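Epf (Streptococcus pyogenes, PDB 4ES8) acts as a cell-surface adhesin that binds to cells through an N-terminal domain containing a carbohydrate-binding module. Local coordinates at residues A[106-111]-A[184-189]; A[112-117]-A[211-216]; A[118-123]-A[204-209]; A[130-135]-A[162-167]; A[155-160]-A[174-179]. All blocks are in the same frame, centred on the assembly; numbering follows the deposited sequence.

Contact 1. Residues A[106-111]-A[184-189]; sequences KSLIKD and GPMSLV
Gly184 meets Leu108 in a two-way backbone pairing, an isolated antiparallel bridge of the hydrogen-bonded kind. Its N donates almost straight to Leu108 O at 2.9 Å. The return bond, from Leu108 N to Gly184 O at 3.0 Å, is nearly as straight at the hydrogen, yet the donor stands above the carbonyl plane of Gly184. With phi at 121° and psi at 172°, a side chain here would be jammed against the carbonyl oxygen before it, which explains the glycine. Ser107 OG lies 3.4 Å from Gly184 CA. Pro185 follows, its nitrogen having no hydrogen to donate, and its CA gives a C-H...O contact to Lys106 O at 3.5 Å. Met186 CB touches Leu108 CD1 at 4.2 Å, the two side chains crossing at about a right angle, both buried, as suits apolar groups. Leu108 also packs on Tyr114 of strand 113-123 and Thr180 of strand 172-180, in the facing sheet. The bridge thus ties the connection between strands 97-105 and 113-123 to the chain entering strand 186-194, where crossovers pass between the two facing sheets of a beta-sandwich, the fold common among carbohydrate-binding modules.

Contact 2. Residues A[112-117]-A[211-216]; sequences HDYKIT and IIDVTN
His112 ND1 donates to Asp213 OD2 at 2.6 Å, nearly straight (177°), in the plane of the imidazole and on the syn lone pair of the carboxylate. The other ring nitrogen, NE2, binds Glu246 O, so both nitrogens of this buried ring are engaged. Asp213 OD1 accepts from Thr215 OG1 at 2.6 Å and from Thr215 N, the latter closing an Asx turn, and Thr215 OG1 in turn accepts from Asp113 N at 2.9 Å. Thr215 CG2 lies over the imidazole face, a CH-pi contact 4.2 Å from the His112 ring centroid. A water joins Asp213 OD2 to Tyr114 OH, whose protein partner is Ile109 N. These groups finish an antiparallel pairing of central strands in a beta-sandwich sheet, where Lys115 and Ile212 exchange backbone bonds and Val214 N reaches Asp113 O. Toward the sandwich interior, Ile211 CD1 packs against Ile116 CG1 at 3.7 Å and Tyr114 CB at 3.8 Å. On the face of Lys115 and Ile212, Val214 CG1 meets Lys115 CB from just past the strand end.

Contact 3. Residues A[118-123]-A[204-209]; sequences FEQGQI and VEFKNL
Glu119 OE2 accepts from Asn208 ND2 at 2.8 Å, the amide donating in its own plane but meeting the oxygen from above the carboxylate plane. The two side chains lie side by side and point the same way. Lys207 NZ is 4.4 Å from Glu119 OE1, too far for a salt bridge. Behind these polar tips Glu119 and Lys207 exchange a pair of backbone bonds. Gln120, bent at chi2 (64°), carries its amide alongside Phe206: OE1 lies at the ring edge, 3.3 Å from CE1, and also bonds Tyr131 OH, while NE2 donates to Gly121 O at 3.0 Å. Both amide ends of this buried residue are thus used. Gly121 N makes a weak bond to Glu205 O, and Glu205 N bonds Gln122 O at 3.0 Å. Phe118 CB packs on Leu209 CD2 at 3.8 Å, on the face that carries Gln120 and Phe206 towards the opposing sheet. The one-residue shift of register between Gln120 and Ile123 marks a beta bulge in an antiparallel pair at the middle of a beta-sandwich sheet.

Contact 4. Residues A[130-135]-A[162-167]; sequences DYRIGS and EEQGFK
Phe166 lays one ring face over Asp130 CB, which sits 3.9 Å from the ring centroid and close to its normal, a CH-pi contact. The Asp130 carboxylate has CG anti to the backbone N (chi1 -167°) and is shared: OD1 takes a weak bond from Gly165 N at 2.8 Å, while OD2 forms a salt bridge with Arg132 NE, also 2.8 Å, at the edge of the guanidinium. At the backbone angles of Gly165 a CB would press on the preceding carbonyl oxygen. The loop between strands 154-159 and 172-180 is thus fastened to strand 127-135 at Asp130 to Arg132, joining the two beta-sandwich sheets along their margin. Gln164 suits the junction because one amide serves two partners: NE2 donates to Tyr131 O at 2.9 Å, almost straight (178°) and within both planes, and also bonds Glu150 OE2. Gln164 CB lies over the centre of the Arg132 guanidinium, 3.7 Å above the plane. Glu162, bound by Lys174 and Arg169, brings OE1 within 3.8 Å of Tyr131 CE2.

Contact 5. Residues A[155-160]-A[174-179]; sequences SNVKIE and KTISFR. With NA (sodium ion), chain F.
Backbone hydrogen bonds carry most of the contact between Ser155-Glu160 and Lys174-Arg179. Ser155 and Arg179 exchange two, Lys158 and Ser177 another two, and Glu160 N donates to Thr175 O at 3.0 Å. Between the first two pairs the register slips by one residue, a beta bulge at the corner where Asn156 adopts positive phi (57°), a conformation asparagine tolerates well.

Waters extend this network. Ser177 OG accepts from a water that also reaches Asn156 O. It donates to a second water, which in turn gives hydrogens to Lys158 O and Glu160 OE2. A small hydroxyl suits this wet face. The sodium ion is bound by Val157 O at 2.9 Å and by two waters, one of them accepting from Ile159 N.

Apolar contacts occupy the other face. Ile159 CG1 lies beside Ile176 CG1 at 3.9 Å, Val157 CG1 meets Ile176 CG2 at 4.0 Å, and Val157 CG2 touches Phe178 CB at 3.9 Å, each pair lying side by side and pointing the same way. Arg179, whose CB is 3.5 Å from Ser155 OG, sends its guanidinium to Asp113.

Strand 154-159 forms the outermost strand of its sheet. Strand 172-180 separates it from strand 113-123, and the apolar face of the pair (Ile159, Ile176, Phe178) packs towards Tyr131 and Ile133 on strand 127-135 of the facing sheet.

How the contacts relate
From the N terminus, the chain leaves strand 97-105 and enters the loop that contact 1 later ties to 184-189. It then runs along strand 113-123, whose two halves pair with strand 202-213 in contacts 2 and 3, contact 3 nested within contact 2; both cross contact 1. Contact 4 closes a loop from strand 127-135, and contact 5 joins strand 154-159 to 172-180; these two cross each other, and both lie inside the loops closed by contacts 1, 2 and 3. Contacts 2, 3 and 5 build one sheet, in which strands 113-123 and 172-180 are neighbours. Contacts 1 and 4 connect it with the facing sheet, which holds strands 127-135 and 186-194, through Leu188 on Phe118 and Ile133 on Ile116.

Contact 1. Residues A[106-111]-A[184-189]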
# COMPACT_ATOMS: atom_id res chain seq x y z
N LYS A 106 3.56 2.84 -6.38
CA LYS A 106 2.66 3.20 -7.46
C LYS A 106 1.32 3.62 -6.82
O LYS A 106 1.16 3.59 -5.58
CB LYS A 106 2.46 1.99 -8.40
CG LYS A 106 3.75 1.43 -9.03
CD LYS A 106 4.36 2.33 -10.07
CE LYS A 106 5.64 1.74 -10.66
NZ LYS A 106 5.37 0.49 -11.45
N SER A 107 0.33 3.98 -7.66
CA SER A 107 -0.97 4.40 -7.15
C SER A 107 -1.67 3.26 -6.43
O SER A 107 -1.88 2.17 -7.01
CB SER A 107 -1.84 4.91 -8.30
OG SER A 107 -3.00 5.54 -7.78
N LEU A 108 -2.02 3.51 -5.15
CA LEU A 108 -2.70 2.50 -4.35
C LEU A 108 -4.21 2.74 -4.37
O LEU A 108 -4.66 3.84 -4.71
CB LEU A 108 -2.17 2.51 -2.89
CG LEU A 108 -0.63 2.42 -2.73
CD1 LEU A 108 -0.25 2.40 -1.26
CD2 LEU A 108 -0.07 1.19 -3.45
N ILE A 109 -4.98 1.71 -4.03
CA ILE A 109 -6.44 1.80 -3.96
C ILE A 109 -6.84 2.17 -2.55
O ILE A 109 -6.28 1.65 -1.59
CB ILE A 109 -7.10 0.47 -4.41
CG1 ILE A 109 -6.80 0.23 -5.91
CG2 ILE A 109 -8.63 0.47 -4.16
CD1 ILE A 109 -7.10 -1.21 -6.37
N LYS A 110 -7.83 3.07 -2.42
CA LYS A 110 -8.33 3.48 -1.11
C LYS A 110 -8.93 2.28 -0.38
O LYS A 110 -9.67 1.50 -0.99
CB LYS A 110 -9.42 4.56 -1.29
CG LYS A 110 -9.96 5.12 0.04
CD LYS A 110 -10.99 6.24 -0.15
CE LYS A 110 -12.34 5.73 -0.64
NZ LYS A 110 -13.37 6.81 -0.66
N ASP A 111 -8.59 2.13 0.91
CA ASP A 111 -9.17 1.13 1.79
C ASP A 111 -8.76 -0.31 1.42
O ASP A 111 -9.46 -1.26 1.75
CB ASP A 111 -10.71 1.28 1.84
CG ASP A 111 -11.40 0.62 3.02
OD1 ASP A 111 -10.86 0.71 4.14
OD2 ASP A 111 -12.51 0.09 2.82
N GLY A 184 -4.09 6.68 -4.42
CA GLY A 184 -2.92 7.37 -4.95
C GLY A 184 -1.61 6.84 -4.41
O GLY A 184 -1.59 6.02 -3.48
N PRO A 185 -0.50 7.33 -4.99
CA PRO A 185 0.82 6.87 -4.52
C PRO A 185 1.09 7.33 -3.10
O PRO A 185 0.64 8.41 -2.68
CB PRO A 185 1.80 7.54 -5.50
CG PRO A 185 1.06 8.75 -6.02
CD PRO A 185 -0.39 8.32 -6.08
N MET A 186 1.83 6.49 -2.37
CA MET A 186 2.27 6.80 -1.01
C MET A 186 3.75 6.51 -0.91
O MET A 186 4.40 6.29 -1.94
CB MET A 186 1.47 5.99 0.01
CG MET A 186 0.02 6.46 0.13
SD MET A 186 -0.89 5.59 1.40
CE MET A 186 -0.13 6.11 2.73
N SER A 187 4.32 6.56 0.29
CA SER A 187 5.73 6.22 0.43
C SER A 187 5.95 5.42 1.70
O SER A 187 5.20 5.53 2.68
CB SER A 187 6.62 7.47 0.45
OG SER A 187 6.39 8.28 1.59
N LEU A 188 7.00 4.62 1.66
CA LEU A 188 7.61 4.04 2.84
C LEU A 188 8.62 5.08 3.29
O LEU A 188 9.48 5.47 2.49
CB LEU A 188 8.28 2.68 2.55
CG LEU A 188 9.16 2.14 3.71
CD1 LEU A 188 8.33 1.81 4.97
CD2 LEU A 188 9.88 0.88 3.29
N VAL A 189 8.51 5.55 4.53
CA VAL A 189 9.44 6.53 5.08
C VAL A 189 10.47 5.81 5.93
O VAL A 189 10.11 5.12 6.90
CB VAL A 189 8.73 7.65 5.89
CG1 VAL A 189 9.70 8.83 6.08
CG2 VAL A 189 7.47 8.12 5.17

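Contact 2. Residues A[112-117]-A[211-216]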
# COMPACT_ATOMS: atom_id res chain seq x y z
N HIS A 112 -7.60 -0.48 0.76
CA HIS A 112 -7.02 -1.79 0.50
C HIS A 112 -5.91 -2.00 1.53
O HIS A 112 -5.43 -1.02 2.13
CB HIS A 112 -6.48 -1.86 -0.94
CG HIS A 112 -7.45 -2.40 -1.95
ND1 HIS A 112 -7.01 -3.19 -3.00
CD2 HIS A 112 -8.80 -2.22 -2.07
CE1 HIS A 112 -8.09 -3.46 -3.74
NE2 HIS A 112 -9.19 -2.88 -3.22
N ASP A 113 -5.52 -3.26 1.75
CA ASP A 113 -4.47 -3.65 2.68
C ASP A 113 -3.21 -3.96 1.91
O ASP A 113 -3.28 -4.63 0.86
CB ASP A 113 -4.93 -4.86 3.49
CG ASP A 113 -6.08 -4.55 4.42
OD1 ASP A 113 -6.05 -3.51 5.06
OD2 ASP A 113 -7.05 -5.32 4.44
N TYR A 114 -2.05 -3.50 2.43
CA TYR A 114 -0.77 -3.70 1.76
C TYR A 114 0.26 -4.27 2.70
O TYR A 114 0.16 -4.11 3.93
CB TYR A 114 -0.27 -2.38 1.15
CG TYR A 114 -1.18 -1.89 0.04
CD1 TYR A 114 -1.02 -2.35 -1.27
CD2 TYR A 114 -2.25 -1.04 0.31
CE1 TYR A 114 -1.88 -1.95 -2.29
CE2 TYR A 114 -3.13 -0.64 -0.70
CZ TYR A 114 -2.94 -1.10 -2.00
OH TYR A 114 -3.82 -0.70 -2.98
N LYS A 115 1.24 -4.97 2.11
CA LYS A 115 2.35 -5.58 2.84
C LYS A 115 3.65 -5.12 2.23
O LYS A 115 3.92 -5.45 1.07
CB LYS A 115 2.25 -7.12 2.80
CG LYS A 115 3.45 -7.84 3.44
CD LYS A 115 3.46 -9.34 3.11
CE LYS A 115 4.53 -10.07 3.90
NZ LYS A 115 4.56 -11.53 3.60
N ILE A 116 4.43 -4.36 2.99
CA ILE A 116 5.75 -3.89 2.58
C ILE A 116 6.78 -4.83 3.18
O ILE A 116 6.67 -5.19 4.37
CB ILE A 116 5.99 -2.45 3.07
CG1 ILE A 116 5.12 -1.42 2.36
CG2 ILE A 116 7.48 -2.06 3.00
CD1 ILE A 116 5.20 -0.01 3.02
N THR A 117 7.80 -5.19 2.39
CA THR A 117 8.92 -5.99 2.90
C THR A 117 10.19 -5.33 2.45
O THR A 117 10.23 -4.74 1.37
CB THR A 117 8.84 -7.45 2.44
OG1 THR A 117 8.78 -7.52 1.01
CG2 THR A 117 7.65 -8.19 3.05
N ILE A 211 6.37 -4.07 -2.20
CA ILE A 211 5.05 -3.86 -1.60
C ILE A 211 4.04 -4.60 -2.45
O ILE A 211 4.07 -4.50 -3.67
CB ILE A 211 4.66 -2.38 -1.37
CG1 ILE A 211 3.28 -2.26 -0.69
CG2 ILE A 211 4.73 -1.55 -2.68
CD1 ILE A 211 2.82 -0.79 -0.41
N ILE A 212 3.10 -5.31 -1.81
CA ILE A 212 2.05 -6.01 -2.54
C ILE A 212 0.72 -5.76 -1.88
O ILE A 212 0.66 -5.49 -0.67
CB ILE A 212 2.30 -7.54 -2.64
CG1 ILE A 212 2.47 -8.20 -1.25
CG2 ILE A 212 3.52 -7.81 -3.56
CD1 ILE A 212 2.20 -9.73 -1.25
N ASP A 213 -0.34 -5.83 -2.68
CA ASP A 213 -1.69 -5.73 -2.17
C ASP A 213 -2.04 -7.08 -1.51
O ASP A 213 -1.81 -8.12 -2.12
CB ASP A 213 -2.63 -5.40 -3.34
CG ASP A 213 -4.03 -5.02 -2.92
OD1 ASP A 213 -4.58 -5.68 -2.03
OD2 ASP A 213 -4.57 -4.05 -3.48
N VAL A 214 -2.54 -7.05 -0.25
CA VAL A 214 -2.91 -8.30 0.45
C VAL A 214 -4.37 -8.24 0.91
O VAL A 214 -4.78 -8.97 1.82
CB VAL A 214 -1.96 -8.59 1.63
CG1 VAL A 214 -0.57 -8.95 1.13
CG2 VAL A 214 -1.92 -7.42 2.62
N THR A 215 -5.18 -7.41 0.23
CA THR A 215 -6.58 -7.25 0.57
C THR A 215 -7.35 -8.57 0.46
O THR A 215 -7.27 -9.25 -0.56
CB THR A 215 -7.20 -6.23 -0.39
OG1 THR A 215 -6.44 -5.01 -0.31
CG2 THR A 215 -8.64 -5.96 -0.09
N ASN A 216 -8.16 -8.88 1.47
CA ASN A 216 -9.03 -10.05 1.39
C ASN A 216 -10.24 -9.71 0.55
O ASN A 216 -10.80 -8.61 0.68
CB ASN A 216 -9.49 -10.48 2.79
CG ASN A 216 -8.36 -11.04 3.60
OD1 ASN A 216 -7.58 -11.88 3.13
ND2 ASN A 216 -8.26 -10.57 4.83
O HOH W 1 -8.40 -7.27 3.66
O HOH W 2 -3.64 -2.20 -5.19

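Contact 3. Residues A[118-123]-A[204-209]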
# COMPACT_ATOMS: atom_id res chain seq x y z
N PHE A 118 11.24 -5.41 3.27
CA PHE A 118 12.55 -4.88 2.89
C PHE A 118 13.57 -5.46 3.81
O PHE A 118 13.21 -6.12 4.78
CB PHE A 118 12.61 -3.33 2.91
CG PHE A 118 12.30 -2.70 4.25
CD1 PHE A 118 10.99 -2.51 4.66
CD2 PHE A 118 13.32 -2.29 5.10
CE1 PHE A 118 10.71 -1.92 5.90
CE2 PHE A 118 13.04 -1.73 6.35
CZ PHE A 118 11.74 -1.54 6.74
N GLU A 119 14.85 -5.19 3.53
CA GLU A 119 15.90 -5.63 4.42
C GLU A 119 16.47 -4.42 5.14
O GLU A 119 16.85 -3.44 4.49
CB GLU A 119 17.03 -6.33 3.64
CG GLU A 119 16.58 -7.59 2.93
CD GLU A 119 17.72 -8.30 2.24
OE1 GLU A 119 18.68 -8.70 2.94
OE2 GLU A 119 17.63 -8.50 1.01
N GLN A 120 16.54 -4.50 6.46
CA GLN A 120 17.25 -3.51 7.24
C GLN A 120 18.70 -3.94 7.18
O GLN A 120 19.06 -5.01 7.72
CB GLN A 120 16.73 -3.46 8.69
CG GLN A 120 17.59 -2.60 9.61
CD GLN A 120 17.55 -1.17 9.13
OE1 GLN A 120 16.49 -0.54 9.12
NE2 GLN A 120 18.68 -0.68 8.61
N GLY A 121 19.52 -3.17 6.47
CA GLY A 121 20.95 -3.41 6.37
C GLY A 121 21.66 -2.84 7.60
O GLY A 121 21.03 -2.60 8.65
N GLN A 122 22.97 -2.61 7.47
CA GLN A 122 23.80 -2.13 8.57
C GLN A 122 23.20 -0.92 9.27
O GLN A 122 22.65 -0.04 8.62
CB GLN A 122 25.22 -1.76 8.07
CG GLN A 122 25.25 -0.57 7.12
CD GLN A 122 26.59 -0.50 6.46
OE1 GLN A 122 27.57 -0.04 7.06
NE2 GLN A 122 26.66 -1.03 5.25
N ILE A 123 23.29 -0.92 10.60
CA ILE A 123 22.93 0.20 11.43
C ILE A 123 24.14 0.51 12.28
O ILE A 123 24.47 -0.26 13.20
CB ILE A 123 21.68 0.00 12.33
CG1 ILE A 123 20.43 -0.38 11.50
CG2 ILE A 123 21.43 1.31 13.15
CD1 ILE A 123 19.27 -0.93 12.39
N VAL A 204 23.92 3.87 7.70
CA VAL A 204 22.70 3.07 7.85
C VAL A 204 22.19 2.78 6.45
O VAL A 204 22.16 3.70 5.63
CB VAL A 204 21.63 3.71 8.79
CG1 VAL A 204 21.21 5.12 8.32
CG2 VAL A 204 20.41 2.78 8.93
N GLU A 205 21.82 1.52 6.17
CA GLU A 205 21.39 1.11 4.83
C GLU A 205 20.09 0.33 4.87
O GLU A 205 19.89 -0.48 5.78
CB GLU A 205 22.50 0.24 4.20
CG GLU A 205 22.21 -0.24 2.79
CD GLU A 205 23.24 -1.25 2.31
OE1 GLU A 205 23.16 -2.42 2.75
OE2 GLU A 205 24.12 -0.87 1.51
N PHE A 206 19.24 0.55 3.85
CA PHE A 206 17.98 -0.15 3.66
C PHE A 206 17.96 -0.69 2.26
O PHE A 206 18.44 -0.00 1.35
CB PHE A 206 16.78 0.81 3.86
CG PHE A 206 16.93 1.73 5.04
CD1 PHE A 206 16.48 1.35 6.30
CD2 PHE A 206 17.50 3.00 4.88
CE1 PHE A 206 16.59 2.22 7.39
CE2 PHE A 206 17.59 3.89 5.97
CZ PHE A 206 17.13 3.49 7.22
N LYS A 207 17.44 -1.89 2.04
CA LYS A 207 17.49 -2.39 0.66
C LYS A 207 16.39 -3.37 0.32
O LYS A 207 15.70 -3.87 1.21
CB LYS A 207 18.85 -3.06 0.38
CG LYS A 207 19.18 -4.21 1.31
CD LYS A 207 20.63 -4.70 1.08
CE LYS A 207 21.02 -5.69 2.15
NZ LYS A 207 22.29 -6.39 1.82
N ASN A 208 16.24 -3.64 -0.99
CA ASN A 208 15.34 -4.67 -1.55
C ASN A 208 13.90 -4.47 -1.07
O ASN A 208 13.28 -5.34 -0.43
CB ASN A 208 15.88 -6.06 -1.23
CG ASN A 208 17.20 -6.29 -1.94
OD1 ASN A 208 17.45 -5.79 -3.06
ND2 ASN A 208 18.08 -7.05 -1.32
N LEU A 209 13.38 -3.29 -1.42
CA LEU A 209 12.04 -2.85 -1.04
C LEU A 209 10.98 -3.43 -1.97
O LEU A 209 11.15 -3.43 -3.19
CB LEU A 209 12.00 -1.31 -1.03
CG LEU A 209 13.14 -0.66 -0.22
CD1 LEU A 209 13.94 0.33 -1.05
CD2 LEU A 209 12.64 -0.03 1.03
O HOH W 3 24.32 -3.20 5.01

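Contact 4. Residues A[130-135]-A[162-167]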
# COMPACT_ATOMS: atom_id res chain seq x y z
N ASP A 130 13.44 4.52 12.50
CA ASP A 130 11.98 4.46 12.53
C ASP A 130 11.49 4.15 11.12
O ASP A 130 12.18 4.47 10.14
CB ASP A 130 11.36 5.77 13.05
CG ASP A 130 9.86 5.69 13.41
OD1 ASP A 130 9.31 4.56 13.47
OD2 ASP A 130 9.24 6.76 13.59
N TYR A 131 10.32 3.52 11.02
CA TYR A 131 9.66 3.19 9.74
C TYR A 131 8.25 3.75 9.80
O TYR A 131 7.51 3.45 10.73
CB TYR A 131 9.58 1.68 9.48
CG TYR A 131 10.84 0.88 9.71
CD1 TYR A 131 12.05 1.25 9.12
CD2 TYR A 131 10.81 -0.33 10.41
CE1 TYR A 131 13.20 0.47 9.26
CE2 TYR A 131 11.94 -1.12 10.55
CZ TYR A 131 13.14 -0.71 9.98
OH TYR A 131 14.26 -1.49 10.15
N ARG A 132 7.88 4.55 8.80
CA ARG A 132 6.55 5.13 8.78
C ARG A 132 5.95 5.05 7.41
O ARG A 132 6.68 4.82 6.45
CB ARG A 132 6.62 6.62 9.19
CG ARG A 132 7.06 6.89 10.63
CD ARG A 132 5.93 6.74 11.63
NE ARG A 132 6.47 6.81 12.99
CZ ARG A 132 5.72 6.66 14.08
NH1 ARG A 132 4.43 6.38 13.97
NH2 ARG A 132 6.28 6.74 15.28
N ILE A 133 4.64 5.28 7.32
CA ILE A 133 3.97 5.44 6.03
C ILE A 133 3.75 6.94 5.85
O ILE A 133 3.46 7.65 6.83
CB ILE A 133 2.64 4.66 5.93
CG1 ILE A 133 2.84 3.17 6.33
CG2 ILE A 133 2.01 4.79 4.52
CD1 ILE A 133 3.85 2.40 5.50
N GLY A 134 3.89 7.43 4.63
CA GLY A 134 3.64 8.84 4.40
C GLY A 134 3.10 9.12 3.01
O GLY A 134 2.88 8.20 2.22
N SER A 135 2.90 10.41 2.72
CA SER A 135 2.54 10.80 1.36
C SER A 135 3.69 10.45 0.41
O SER A 135 4.84 10.35 0.83
CB SER A 135 2.30 12.31 1.30
OG SER A 135 3.44 13.02 1.75
N GLU A 162 8.08 -5.67 16.01
CA GLU A 162 8.71 -4.41 16.46
C GLU A 162 7.73 -3.28 16.62
O GLU A 162 6.58 -3.36 16.16
CB GLU A 162 9.75 -3.89 15.44
CG GLU A 162 10.44 -4.93 14.63
CD GLU A 162 11.78 -4.54 14.07
OE1 GLU A 162 11.98 -3.38 13.63
OE2 GLU A 162 12.62 -5.45 14.00
N GLU A 163 8.23 -2.19 17.20
CA GLU A 163 7.46 -0.97 17.41
C GLU A 163 7.93 0.15 16.53
O GLU A 163 9.12 0.23 16.23
CB GLU A 163 7.61 -0.45 18.87
CG GLU A 163 7.27 -1.44 19.97
CD GLU A 163 8.28 -2.54 20.14
OE1 GLU A 163 9.47 -2.23 20.34
OE2 GLU A 163 7.90 -3.73 20.00
N GLN A 164 7.02 1.09 16.24
CA GLN A 164 7.41 2.32 15.56
C GLN A 164 8.01 3.28 16.61
O GLN A 164 7.97 3.02 17.81
CB GLN A 164 6.22 2.96 14.82
CG GLN A 164 5.82 2.14 13.62
CD GLN A 164 4.62 2.74 12.96
OE1 GLN A 164 3.50 2.64 13.48
NE2 GLN A 164 4.84 3.38 11.80
N GLY A 165 8.60 4.36 16.12
CA GLY A 165 9.36 5.28 16.95
C GLY A 165 10.83 4.94 16.77
O GLY A 165 11.17 3.81 16.39
N PHE A 166 11.71 5.91 17.02
CA PHE A 166 13.14 5.67 16.85
C PHE A 166 13.66 4.71 17.89
O PHE A 166 13.57 4.97 19.10
CB PHE A 166 13.95 6.97 16.90
CG PHE A 166 13.76 7.83 15.67
CD1 PHE A 166 14.52 7.60 14.53
CD2 PHE A 166 12.80 8.83 15.65
CE1 PHE A 166 14.33 8.37 13.39
CE2 PHE A 166 12.64 9.63 14.51
CZ PHE A 166 13.39 9.38 13.38
N LYS A 167 14.26 3.62 17.42
CA LYS A 167 14.79 2.56 18.28
C LYS A 167 15.99 1.91 17.64
O LYS A 167 16.16 1.98 16.42
CB LYS A 167 13.71 1.45 18.46
CG LYS A 167 12.43 1.87 19.17
CD LYS A 167 11.66 0.67 19.65
CE LYS A 167 10.67 1.09 20.72
NZ LYS A 167 10.52 0.05 21.79

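Contact 5. Residues A[155-160]-A[174-179]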
# COMPACT_ATOMS: atom_id res chain seq x y z
N SER A 155 -3.94 3.60 8.11
CA SER A 155 -4.42 3.09 9.38
C SER A 155 -3.85 1.70 9.62
O SER A 155 -3.32 1.03 8.70
CB SER A 155 -5.94 3.05 9.42
OG SER A 155 -6.42 2.05 8.54
N ASN A 156 -3.92 1.25 10.89
CA ASN A 156 -3.55 -0.12 11.27
C ASN A 156 -2.10 -0.45 10.89
O ASN A 156 -1.81 -1.59 10.50
CB ASN A 156 -4.51 -1.12 10.61
CG ASN A 156 -5.98 -0.80 10.86
OD1 ASN A 156 -6.46 -0.88 11.98
ND2 ASN A 156 -6.71 -0.40 9.83
N VAL A 157 -1.18 0.53 11.01
CA VAL A 157 0.24 0.25 10.67
C VAL A 157 0.82 -0.71 11.67
O VAL A 157 0.64 -0.52 12.89
CB VAL A 157 1.07 1.54 10.59
CG1 VAL A 157 2.53 1.22 10.22
CG2 VAL A 157 0.46 2.53 9.59
N LYS A 158 1.51 -1.75 11.18
CA LYS A 158 2.08 -2.74 12.08
C LYS A 158 3.39 -3.27 11.52
O LYS A 158 3.42 -3.76 10.38
CB LYS A 158 1.10 -3.92 12.31
CG LYS A 158 1.65 -5.08 13.15
CD LYS A 158 0.61 -6.20 13.33
CE LYS A 158 1.14 -7.40 14.11
NZ LYS A 158 0.08 -8.44 14.26
N ILE A 159 4.45 -3.21 12.33
CA ILE A 159 5.72 -3.83 11.98
C ILE A 159 5.73 -5.19 12.67
O ILE A 159 5.57 -5.23 13.91
CB ILE A 159 7.00 -3.03 12.36
CG1 ILE A 159 6.94 -1.52 11.98
CG2 ILE A 159 8.25 -3.73 11.79
CD1 ILE A 159 7.95 -0.70 12.80
N GLU A 160 5.94 -6.29 11.92
CA GLU A 160 5.99 -7.58 12.60
C GLU A 160 7.13 -7.59 13.61
O GLU A 160 8.28 -7.27 13.26
CB GLU A 160 6.16 -8.77 11.62
CG GLU A 160 4.96 -8.94 10.70
CD GLU A 160 3.66 -9.27 11.42
OE1 GLU A 160 3.65 -10.26 12.18
OE2 GLU A 160 2.68 -8.52 11.25
N LYS A 174 12.34 -7.18 7.24
CA LYS A 174 11.25 -6.49 7.92
C LYS A 174 9.96 -6.64 7.14
O LYS A 174 9.98 -6.71 5.90
CB LYS A 174 11.59 -4.99 8.05
CG LYS A 174 12.89 -4.69 8.81
CD LYS A 174 12.90 -5.23 10.26
CE LYS A 174 14.25 -4.96 10.87
NZ LYS A 174 14.39 -5.66 12.18
N THR A 175 8.84 -6.62 7.86
CA THR A 175 7.50 -6.67 7.26
C THR A 175 6.66 -5.61 7.91
O THR A 175 6.61 -5.54 9.14
CB THR A 175 6.86 -8.05 7.43
OG1 THR A 175 7.69 -9.08 6.88
CG2 THR A 175 5.44 -8.12 6.82
N ILE A 176 5.99 -4.77 7.08
CA ILE A 176 5.10 -3.71 7.57
C ILE A 176 3.79 -3.83 6.84
O ILE A 176 3.80 -3.88 5.61
CB ILE A 176 5.70 -2.30 7.41
CG1 ILE A 176 7.06 -2.18 8.14
CG2 ILE A 176 4.69 -1.21 7.88
CD1 ILE A 176 7.82 -0.86 7.91
N SER A 177 2.67 -3.90 7.58
CA SER A 177 1.37 -3.97 6.92
C SER A 177 0.57 -2.73 7.30
O SER A 177 0.81 -2.15 8.36
CB SER A 177 0.63 -5.25 7.29
OG SER A 177 0.41 -5.37 8.68
N PHE A 178 -0.33 -2.29 6.41
CA PHE A 178 -1.16 -1.13 6.69
C PHE A 178 -2.34 -1.13 5.76
O PHE A 178 -2.34 -1.82 4.74
CB PHE A 178 -0.37 0.20 6.55
CG PHE A 178 0.06 0.51 5.14
CD1 PHE A 178 1.17 -0.12 4.57
CD2 PHE A 178 -0.66 1.42 4.36
CE1 PHE A 178 1.55 0.16 3.25
CE2 PHE A 178 -0.26 1.70 3.05
CZ PHE A 178 0.84 1.07 2.51
N ARG A 179 -3.32 -0.30 6.09
CA ARG A 179 -4.50 -0.08 5.25
C ARG A 179 -4.49 1.36 4.76
O ARG A 179 -4.25 2.28 5.56
CB ARG A 179 -5.79 -0.36 6.05
CG ARG A 179 -7.07 -0.09 5.27
CD ARG A 179 -8.30 -0.64 6.01
NE ARG A 179 -8.35 -2.10 5.83
CZ ARG A 179 -9.28 -2.90 6.34
NH1 ARG A 179 -10.26 -2.40 7.10
NH2 ARG A 179 -9.25 -4.20 6.10
NA NA F . 1.53 -1.21 15.57
O HOH W 4 -1.83 -4.08 9.78
O HOH W 5 2.77 -6.48 9.56
O HOH W 6 4.22 -2.27 15.01
O HOH W 7 9.44 -7.11 10.72
O HOH W 8 2.64 0.74 15.36